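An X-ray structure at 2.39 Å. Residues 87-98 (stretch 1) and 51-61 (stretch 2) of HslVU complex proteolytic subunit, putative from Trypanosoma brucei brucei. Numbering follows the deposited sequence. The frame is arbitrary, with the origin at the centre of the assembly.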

# COMPACT_ATOMS: atom_id res chain seq x y z
N ALA A 87 8.96 7.76 -24.86
CA ALA A 87 8.10 6.76 -25.49
C ALA A 87 8.67 5.32 -25.36
O ALA A 87 7.94 4.38 -24.97
CB ALA A 87 7.86 7.12 -26.96
N LEU A 88 9.95 5.14 -25.66
CA LEU A 88 10.58 3.83 -25.62
C LEU A 88 10.62 3.29 -24.21
O LEU A 88 10.54 2.08 -24.03
CB LEU A 88 12.00 3.85 -26.18
CG LEU A 88 12.08 4.20 -27.65
CD1 LEU A 88 13.51 4.10 -28.13
CD2 LEU A 88 11.16 3.33 -28.52
N ARG A 89 10.73 4.16 -23.22
CA ARG A 89 10.73 3.68 -21.86
C ARG A 89 9.40 3.19 -21.37
O ARG A 89 9.36 2.53 -20.37
CB ARG A 89 11.20 4.76 -20.91
CG ARG A 89 12.66 4.65 -20.68
CD ARG A 89 13.02 5.54 -19.53
NE ARG A 89 12.78 4.88 -18.26
CZ ARG A 89 13.70 4.70 -17.33
NH1 ARG A 89 14.95 5.15 -17.51
NH2 ARG A 89 13.37 4.09 -16.20
N ARG A 90 8.33 3.51 -22.05
CA ARG A 90 7.07 2.93 -21.69
C ARG A 90 6.95 1.49 -22.29
O ARG A 90 5.97 0.82 -22.06
CB ARG A 90 5.93 3.87 -22.14
CG ARG A 90 6.02 5.35 -21.67
CD ARG A 90 5.27 5.70 -20.37
NE ARG A 90 5.57 7.07 -19.86
CZ ARG A 90 4.97 8.21 -20.24
NH1 ARG A 90 4.02 8.21 -21.15
NH2 ARG A 90 5.34 9.38 -19.71
N LEU A 91 7.95 1.01 -23.05
CA LEU A 91 7.92 -0.34 -23.62
C LEU A 91 8.57 -1.36 -22.68
O LEU A 91 9.48 -1.05 -21.94
CB LEU A 91 8.62 -0.38 -24.97
CG LEU A 91 8.18 0.67 -26.00
CD1 LEU A 91 8.94 0.47 -27.28
CD2 LEU A 91 6.69 0.60 -26.31
N GLU A 92 8.10 -2.59 -22.72
CA GLU A 92 8.68 -3.64 -21.97
C GLU A 92 9.10 -4.76 -22.91
O GLU A 92 8.26 -5.41 -23.52
CB GLU A 92 7.68 -4.17 -20.96
CG GLU A 92 7.45 -3.22 -19.81
CD GLU A 92 6.46 -3.78 -18.84
OE1 GLU A 92 5.34 -3.22 -18.73
OE2 GLU A 92 6.77 -4.84 -18.22
N ALA A 93 10.40 -5.05 -22.91
CA ALA A 93 10.92 -6.09 -23.73
C ALA A 93 12.34 -6.41 -23.37
O ALA A 93 12.99 -5.63 -22.74
CB ALA A 93 10.85 -5.66 -25.17
N SER A 94 12.82 -7.56 -23.80
CA SER A 94 14.22 -7.87 -23.76
C SER A 94 14.56 -8.50 -25.08
O SER A 94 13.70 -9.12 -25.69
CB SER A 94 14.48 -8.88 -22.67
OG SER A 94 14.34 -8.22 -21.45
N LEU A 95 15.81 -8.36 -25.51
CA LEU A 95 16.27 -8.80 -26.86
C LEU A 95 17.52 -9.54 -26.75
O LEU A 95 18.33 -9.23 -25.89
CB LEU A 95 16.57 -7.62 -27.76
CG LEU A 95 15.45 -6.62 -27.94
CD1 LEU A 95 15.96 -5.48 -28.79
CD2 LEU A 95 14.17 -7.23 -28.55
N ILE A 96 17.65 -10.58 -27.55
CA ILE A 96 18.96 -11.16 -27.81
C ILE A 96 19.23 -10.98 -29.29
O ILE A 96 18.39 -11.33 -30.13
CB ILE A 96 19.01 -12.65 -27.49
CG1 ILE A 96 18.92 -12.86 -26.00
CG2 ILE A 96 20.34 -13.23 -27.95
CD1 ILE A 96 18.93 -14.31 -25.57
N VAL A 97 20.41 -10.45 -29.60
CA VAL A 97 20.85 -10.24 -30.98
C VAL A 97 22.03 -11.15 -31.23
O VAL A 97 23.03 -11.01 -30.53
CB VAL A 97 21.38 -8.82 -31.24
CG1 VAL A 97 21.27 -8.46 -32.72
CG2 VAL A 97 20.67 -7.81 -30.42
N CYS A 98 21.99 -11.92 -32.31
CA CYS A 98 23.09 -12.74 -32.75
C CYS A 98 23.60 -12.49 -34.14
O CYS A 98 22.84 -12.33 -35.08
CB CYS A 98 22.64 -14.19 -32.84
SG CYS A 98 22.40 -14.89 -31.25
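Stretch 2 51-61: ADAISLMEKLE

Stretch 2 is a helix that packs the face that carries Leu56 and Leu60 across the turn and strand of stretch 1, making a largely apolar contact anchored near one end by a single hydrogen bond from backbone to carboxylate. Residues 51-61 are helical throughout, with phi and psi near -65° and -40° and a regular ladder of i to i+4 backbone bonds, from Ser55 N to Ala51 O (3.0 Å) through Glu61 N to Met57 O (2.9 Å). The helix runs in the same general sense as strand 93-98: their axes cross at -50° and approach to 8.4 Å. In register, Leu91 lies nearest Asp52, Ala93 nearest Ala53 and Val97 nearest Leu60. The CA atoms of Ala93 and Ala53 are 5.9 Å apart, whereas those of Val97 and Leu60, which meet through their side chains, are 9.5 Å apart.

Asp52 provides the polar anchor. Its chi1 is m, and its OD2 accepts a hydrogen bond from Glu92 N at 2.8 Å, with a nearly straight angle of 169° at the hydrogen. The carboxylate thus satisfies a backbone amide in the loop that leads toward the strand, and OD2 also lies 3.4 Å from Leu91 CA. The CA-to-CB bond of Glu92 points away overall, though CB lies 4.1 Å from Asp52 OD2, and the residue is exposed.

One turn further along, Leu56 is the hub of the apolar contact. Leu91 CD1 lies 4.1 Å from Leu56 CG, Ala93 CB 3.7 Å from Leu56 CD1, and Leu95 CD1 4.3 Å from Leu56 CB; Leu88, from the weakly bonded helix before the turn, brings its CD2 to 4.4 Å from Leu56 CD2. A branched leucine can meet several neighbours at once, while the small methyl of Ala93 suits the place where the two backbones run close. The alternation of the strand sends Ala93, Leu95 and Val97 toward the helix and turns Ser94 away.

At the far end Leu60, with chi1 t and chi2 p, places CD2 3.7 Å from Val97 CG2. Ser55 also faces stretch 1, its CB 4.0 Å from Leu91 CD1; its hydroxyl donates to Ala51 O, OG to O 2.8 Å, so this polar group is satisfied within the helix beside an apolar neighbour. Lys59 lies at the margin, where its aliphatic CG comes 4.3 Å from Leu88 CD1, while NZ stays farther off, 5.4 Å from Leu88 CD2. In all, 572 Å² is buried between the two stretches, counting both sides.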

# COMPACT_ATOMS: atom_id res chain seq x y z
N ALA A 51 4.18 -5.62 -30.47
CA ALA A 51 4.41 -4.21 -30.79
C ALA A 51 5.63 -3.63 -30.09
O ALA A 51 6.38 -2.86 -30.67
CB ALA A 51 3.17 -3.40 -30.45
N ASP A 52 5.83 -4.00 -28.82
CA ASP A 52 6.95 -3.46 -28.04
C ASP A 52 8.23 -3.92 -28.67
O ASP A 52 9.11 -3.14 -28.92
CB ASP A 52 6.90 -3.88 -26.58
CG ASP A 52 5.85 -3.14 -25.80
OD1 ASP A 52 4.80 -2.73 -26.38
OD2 ASP A 52 6.04 -2.99 -24.58
N ALA A 53 8.29 -5.20 -28.98
CA ALA A 53 9.51 -5.79 -29.48
C ALA A 53 9.85 -5.31 -30.85
O ALA A 53 11.01 -5.04 -31.15
CB ALA A 53 9.42 -7.32 -29.46
N ILE A 54 8.86 -5.21 -31.69
CA ILE A 54 9.06 -4.74 -33.05
C ILE A 54 9.49 -3.29 -33.10
O ILE A 54 10.34 -2.92 -33.92
CB ILE A 54 7.81 -5.00 -33.92
CG1 ILE A 54 7.74 -6.52 -34.21
CG2 ILE A 54 7.85 -4.23 -35.23
CD1 ILE A 54 6.54 -6.95 -35.04
N SER A 55 8.92 -2.47 -32.24
CA SER A 55 9.34 -1.10 -32.20
C SER A 55 10.82 -1.05 -31.86
O SER A 55 11.55 -0.21 -32.41
CB SER A 55 8.51 -0.32 -31.18
OG SER A 55 7.13 -0.26 -31.53
N LEU A 56 11.27 -1.88 -30.90
CA LEU A 56 12.67 -1.84 -30.50
C LEU A 56 13.58 -2.46 -31.54
O LEU A 56 14.68 -1.97 -31.78
CB LEU A 56 12.90 -2.51 -29.17
CG LEU A 56 12.28 -1.71 -28.04
CD1 LEU A 56 12.04 -2.65 -26.87
CD2 LEU A 56 13.14 -0.55 -27.62
N MET A 57 13.10 -3.49 -32.23
CA MET A 57 13.82 -4.05 -33.37
C MET A 57 14.05 -3.00 -34.46
O MET A 57 15.14 -2.93 -35.01
CB MET A 57 13.14 -5.28 -33.93
CG MET A 57 13.33 -6.42 -32.97
SD MET A 57 12.74 -8.06 -33.43
CE MET A 57 11.00 -8.00 -32.93
N GLU A 58 13.05 -2.19 -34.74
CA GLU A 58 13.21 -1.16 -35.77
C GLU A 58 14.25 -0.13 -35.36
O GLU A 58 15.04 0.28 -36.19
CB GLU A 58 11.90 -0.50 -36.07
CG GLU A 58 10.98 -1.45 -36.82
CD GLU A 58 9.59 -0.88 -37.05
OE1 GLU A 58 9.30 0.27 -36.60
OE2 GLU A 58 8.79 -1.58 -37.72
N LYS A 59 14.27 0.25 -34.09
CA LYS A 59 15.31 1.17 -33.62
C LYS A 59 16.70 0.50 -33.67
O LYS A 59 17.66 1.16 -34.04
CB LYS A 59 15.04 1.69 -32.23
CG LYS A 59 13.70 2.40 -32.07
CD LYS A 59 13.58 3.73 -32.81
CE LYS A 59 12.14 4.23 -32.69
NZ LYS A 59 11.92 5.54 -33.34
N LEU A 60 16.77 -0.80 -33.34
CA LEU A 60 18.02 -1.53 -33.46
C LEU A 60 18.54 -1.57 -34.92
O LEU A 60 19.72 -1.40 -35.16
CB LEU A 60 17.90 -2.94 -32.90
CG LEU A 60 19.20 -3.73 -32.96
CD1 LEU A 60 20.32 -3.04 -32.20
CD2 LEU A 60 18.99 -5.12 -32.41
N GLU A 61 17.64 -1.73 -35.87
CA GLU A 61 18.01 -1.66 -37.30
C GLU A 61 18.55 -0.32 -37.70
O GLU A 61 19.51 -0.30 -38.42
CB GLU A 61 16.84 -2.03 -38.19
CG GLU A 61 16.58 -3.54 -38.22
CD GLU A 61 15.23 -3.92 -38.83
OE1 GLU A 61 14.50 -3.03 -39.31
OE2 GLU A 61 14.87 -5.11 -38.80